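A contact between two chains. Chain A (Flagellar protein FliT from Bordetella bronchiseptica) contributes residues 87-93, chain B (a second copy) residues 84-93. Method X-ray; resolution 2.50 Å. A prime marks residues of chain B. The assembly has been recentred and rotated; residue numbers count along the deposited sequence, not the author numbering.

Chain A (87-93) NDAAVRD
Chain B, residues 84-93: ILENDAAVRD

Both stretches are helical throughout, with phi/psi near -63/-43 except at Asp93 (-76/-12). Their axes run nearly parallel, 18° apart and 10.8 Å at closest approach, in a like-with-like register: the CA atoms of Asp88 and Asp88′ lie 6.7 Å apart, those of Arg92 and Arg92′ 7.6 Å. Together the stretches bury 278 Å².

Along chain B, Leu85′ (m, t) points its CA-to-CB bond away, yet its end returns, CD2 lying 4.3 Å from OD2 of Asp88. One turn on, Asp88′ (chi1 m, chi2 -15°) points toward chain A. OD2 of Asp88′ sits 2.5 Å from OD2 of Asp88 (m, 13°). OD1 of Asp88′ accepts a weak hydrogen bond from NH1 of Arg92 (3.0 Å, 134°), part of a salt bridge; Arg92 follows t, t, p with chi4 -146°, placing this oxygen at its guanidinium edge. Val91′ (t) points toward chain A, but its CG1 comes no nearer than 4.8 Å, to CD of Arg92. Arg92′ (m, t, m, chi4 -91°) starts sideways and reaches back: NH1 forms the reciprocal salt bridge to OD1 of Asp88, weakly hydrogen-bonded at 3.3 Å and 129°. CD of Arg92′ lies 4.1 Å from CG1 of Val91 (t), apolar and buried. Long arginines thus meet short, buried aspartates one turn earlier.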

ATOM      1  N   ASN A  87       4.329  -4.602  -3.185  1.00  9.74           N
ATOM      2  CA  ASN A  87       5.137  -4.461  -1.974  1.00  9.31           C
ATOM      3  C   ASN A  87       4.323  -4.237  -0.734  1.00  8.72           C
ATOM      4  O   ASN A  87       4.589  -4.831   0.320  1.00 10.24           O
ATOM      5  CB  ASN A  87       6.159  -3.362  -2.155  1.00  8.92           C
ATOM      6  CG  ASN A  87       7.331  -3.809  -2.967  1.00  8.88           C
ATOM      7  OD1 ASN A  87       7.558  -5.029  -3.139  1.00  7.61           O
ATOM      8  ND2 ASN A  87       8.116  -2.832  -3.473  1.00  8.98           N
ATOM      9  N   ASP A  88       3.297  -3.431  -0.872  1.00  8.46           N
ATOM     10  CA  ASP A  88       2.388  -3.132   0.218  1.00  7.50           C
ATOM     11  C   ASP A  88       1.693  -4.416   0.630  1.00  7.08           C
ATOM     12  O   ASP A  88       1.614  -4.748   1.816  1.00  6.84           O
ATOM     13  CB  ASP A  88       1.389  -2.063  -0.239  1.00  8.23           C
ATOM     14  CG  ASP A  88       1.873  -0.612   0.034  1.00 10.59           C
ATOM     15  OD1 ASP A  88       3.064  -0.428   0.350  1.00 15.13           O
ATOM     16  OD2 ASP A  88       1.037   0.354  -0.015  1.00 15.53           O
ATOM     17  N   ALA A  89       1.216  -5.177  -0.353  1.00  6.89           N
ATOM     18  CA  ALA A  89       0.525  -6.458  -0.059  1.00  5.79           C
ATOM     19  C   ALA A  89       1.466  -7.451   0.623  1.00  4.81           C
ATOM     20  O   ALA A  89       1.085  -8.149   1.551  1.00  4.20           O
ATOM     21  CB  ALA A  89      -0.062  -7.049  -1.309  1.00  4.55           C
ATOM     22  N   ALA A  90       2.711  -7.490   0.152  1.00  4.84           N
ATOM     23  CA  ALA A  90       3.686  -8.477   0.612  1.00  4.15           C
ATOM     24  C   ALA A  90       4.054  -8.209   2.090  1.00  4.48           C
ATOM     25  O   ALA A  90       4.190  -9.155   2.864  1.00  4.55           O
ATOM     26  CB  ALA A  90       4.905  -8.512  -0.298  1.00  2.00           C
ATOM     27  N   VAL A  91       4.172  -6.935   2.473  1.00  5.62           N
ATOM     28  CA  VAL A  91       4.420  -6.544   3.890  1.00  6.59           C
ATOM     29  C   VAL A  91       3.296  -7.046   4.798  1.00  6.92           C
ATOM     30  O   VAL A  91       3.520  -7.683   5.825  1.00  7.11           O
ATOM     31  CB  VAL A  91       4.620  -4.963   4.088  1.00  7.05           C
ATOM     32  CG1 VAL A  91       4.546  -4.599   5.567  1.00  8.60           C
ATOM     33  CG2 VAL A  91       6.013  -4.437   3.507  1.00  4.86           C
ATOM     34  N   ARG A  92       2.082  -6.770   4.395  1.00  6.74           N
ATOM     35  CA  ARG A  92       0.931  -7.200   5.136  1.00  7.05           C
ATOM     36  C   ARG A  92       0.913  -8.730   5.263  1.00  7.16           C
ATOM     37  O   ARG A  92       0.565  -9.283   6.306  1.00  7.07           O
ATOM     38  CB  ARG A  92      -0.258  -6.738   4.344  1.00  7.61           C
ATOM     39  CG  ARG A  92      -1.570  -6.732   5.003  1.00  9.85           C
ATOM     40  CD  ARG A  92      -2.398  -5.628   4.364  1.00 10.19           C
ATOM     41  NE  ARG A  92      -2.632  -5.954   2.983  1.00 14.06           N
ATOM     42  CZ  ARG A  92      -2.711  -5.079   1.974  1.00 18.07           C
ATOM     43  NH1 ARG A  92      -2.556  -3.763   2.187  1.00 16.67           N
ATOM     44  NH2 ARG A  92      -2.967  -5.542   0.738  1.00 16.74           N
ATOM     45  N   ASP A  93       1.278  -9.418   4.188  1.00  6.85           N
ATOM     46  CA  ASP A  93       1.182 -10.872   4.141  1.00  6.68           C
ATOM     47  C   ASP A  93       2.311 -11.530   4.947  1.00  6.38           C
ATOM     48  O   ASP A  93       2.292 -12.734   5.157  1.00  6.78           O
ATOM     49  CB  ASP A  93       1.251 -11.377   2.688  1.00  7.44           C
ATOM     50  CG  ASP A  93      -0.112 -11.337   1.954  1.00  9.60           C
ATOM     51  OD1 ASP A  93      -1.124 -10.988   2.596  1.00 15.92           O
ATOM     52  OD2 ASP A  93      -0.164 -11.647   0.738  1.00  8.25           O
TER
ATOM     53  N   ILE B  84      -5.762   4.516  -1.667  1.00 11.10           N
ATOM     54  CA  ILE B  84      -5.090   3.213  -1.467  1.00 10.30           C
ATOM     55  C   ILE B  84      -3.762   3.306  -0.662  1.00 10.57           C
ATOM     56  O   ILE B  84      -3.476   2.506   0.265  1.00 11.14           O
ATOM     57  CB  ILE B  84      -4.791   2.483  -2.787  1.00  9.67           C
ATOM     58  CG1 ILE B  84      -6.091   2.082  -3.504  1.00  8.29           C
ATOM     59  CG2 ILE B  84      -3.877   1.237  -2.525  1.00  5.69           C
ATOM     60  CD1 ILE B  84      -5.962   1.959  -5.032  1.00  3.86           C
ATOM     61  N   LEU B  85      -2.953   4.262  -1.061  1.00 11.07           N
ATOM     62  CA  LEU B  85      -1.674   4.551  -0.411  1.00 11.22           C
ATOM     63  C   LEU B  85      -1.839   4.953   1.028  1.00 11.74           C
ATOM     64  O   LEU B  85      -1.135   4.430   1.888  1.00 13.85           O
ATOM     65  CB  LEU B  85      -0.935   5.638  -1.186  1.00 10.36           C
ATOM     66  CG  LEU B  85      -0.460   5.123  -2.565  1.00 10.25           C
ATOM     67  CD1 LEU B  85       0.383   6.146  -3.379  1.00  7.11           C
ATOM     68  CD2 LEU B  85       0.289   3.860  -2.383  1.00  6.31           C
ATOM     69  N   GLU B  86      -2.764   5.864   1.307  1.00 12.21           N
ATOM     70  CA  GLU B  86      -3.107   6.188   2.707  1.00 12.49           C
ATOM     71  C   GLU B  86      -3.634   4.989   3.502  1.00 11.32           C
ATOM     72  O   GLU B  86      -3.293   4.838   4.671  1.00 10.87           O
ATOM     73  CB  GLU B  86      -4.078   7.376   2.793  1.00 12.33           C
ATOM     74  CG  GLU B  86      -3.364   8.713   2.510  1.00 14.63           C
ATOM     75  CD  GLU B  86      -4.319   9.921   2.339  1.00 18.63           C
ATOM     76  OE1 GLU B  86      -5.565   9.735   2.261  1.00 17.87           O
ATOM     77  OE2 GLU B  86      -3.797  11.065   2.281  1.00 20.52           O
ATOM     78  N   ASN B  87      -4.420   4.127   2.865  1.00 10.70           N
ATOM     79  CA  ASN B  87      -5.047   3.032   3.585  1.00 10.74           C
ATOM     80  C   ASN B  87      -4.065   1.955   4.023  1.00 11.03           C
ATOM     81  O   ASN B  87      -4.141   1.454   5.149  1.00 12.96           O
ATOM     82  CB  ASN B  87      -6.220   2.459   2.799  1.00 10.70           C
ATOM     83  CG  ASN B  87      -7.468   3.358   2.866  1.00  7.58           C
ATOM     84  OD1 ASN B  87      -7.501   4.278   3.640  1.00  5.30           O
ATOM     85  ND2 ASN B  87      -8.505   3.038   2.093  1.00  2.63           N
ATOM     86  N   ASP B  88      -3.129   1.632   3.151  1.00 10.88           N
ATOM     87  CA  ASP B  88      -2.082   0.658   3.426  1.00  9.59           C
ATOM     88  C   ASP B  88      -1.294   1.206   4.572  1.00  9.45           C
ATOM     89  O   ASP B  88      -1.015   0.480   5.502  1.00 11.44           O
ATOM     90  CB  ASP B  88      -1.189   0.444   2.189  1.00  9.22           C
ATOM     91  CG  ASP B  88      -1.919  -0.326   1.018  1.00 11.98           C
ATOM     92  OD1 ASP B  88      -3.001  -0.943   1.240  1.00  9.25           O
ATOM     93  OD2 ASP B  88      -1.394  -0.336  -0.136  1.00 16.46           O
ATOM     94  N   ALA B  89      -0.974   2.498   4.544  1.00  7.82           N
ATOM     95  CA  ALA B  89      -0.161   3.063   5.587  1.00  7.01           C
ATOM     96  C   ALA B  89      -0.954   3.072   6.893  1.00  6.09           C
ATOM     97  O   ALA B  89      -0.409   2.776   7.944  1.00  7.07           O
ATOM     98  CB  ALA B  89       0.327   4.471   5.218  1.00  5.55           C
ATOM     99  N   ALA B  90      -2.244   3.387   6.826  1.00  5.22           N
ATOM    100  CA  ALA B  90      -3.094   3.454   8.040  1.00  3.79           C
ATOM    101  C   ALA B  90      -3.204   2.098   8.679  1.00  3.82           C
ATOM    102  O   ALA B  90      -3.109   1.999   9.873  1.00  4.45           O
ATOM    103  CB  ALA B  90      -4.426   4.014   7.745  1.00  2.00           C
ATOM    104  N   VAL B  91      -3.334   1.033   7.897  1.00  5.80           N
ATOM    105  CA  VAL B  91      -3.357  -0.321   8.460  1.00  6.81           C
ATOM    106  C   VAL B  91      -2.001  -0.690   9.094  1.00  8.54           C
ATOM    107  O   VAL B  91      -1.968  -1.176  10.218  1.00  9.43           O
ATOM    108  CB  VAL B  91      -3.790  -1.366   7.429  1.00  8.16           C
ATOM    109  CG1 VAL B  91      -3.763  -2.812   8.049  1.00  7.84           C
ATOM    110  CG2 VAL B  91      -5.211  -1.037   6.849  1.00  7.32           C
ATOM    111  N   ARG B  92      -0.873  -0.429   8.416  1.00  9.10           N
ATOM    112  CA  ARG B  92       0.439  -0.701   9.000  1.00  8.60           C
ATOM    113  C   ARG B  92       0.589   0.025  10.327  1.00  9.53           C
ATOM    114  O   ARG B  92       1.061  -0.543  11.285  1.00 10.03           O
ATOM    115  CB  ARG B  92       1.546  -0.213   8.058  1.00  8.78           C
ATOM    116  CG  ARG B  92       1.761  -1.092   6.819  1.00  9.34           C
ATOM    117  CD  ARG B  92       3.109  -0.774   6.157  1.00 10.49           C
ATOM    118  NE  ARG B  92       3.201   0.595   5.638  1.00  7.70           N
ATOM    119  CZ  ARG B  92       2.872   0.980   4.409  1.00  6.95           C
ATOM    120  NH1 ARG B  92       2.426   0.116   3.537  1.00 10.96           N
ATOM    121  NH2 ARG B  92       2.979   2.246   4.039  1.00  5.41           N
ATOM    122  N   ASP B  93       0.202   1.291  10.372  1.00 10.22           N
ATOM    123  CA  ASP B  93       0.277   2.098  11.594  1.00 11.92           C
ATOM    124  C   ASP B  93      -0.554   1.575  12.770  1.00 11.62           C
ATOM    125  O   ASP B  93      -0.165   1.761  13.903  1.00 12.06           O
ATOM    126  CB  ASP B  93      -0.114   3.561  11.276  1.00 12.71           C
ATOM    127  CG  ASP B  93       0.968   4.276  10.439  1.00 16.17           C
ATOM    128  OD1 ASP B  93       2.152   3.830  10.501  1.00 17.49           O
ATOM    129  OD2 ASP B  93       0.647   5.259   9.736  1.00 19.55           O
TER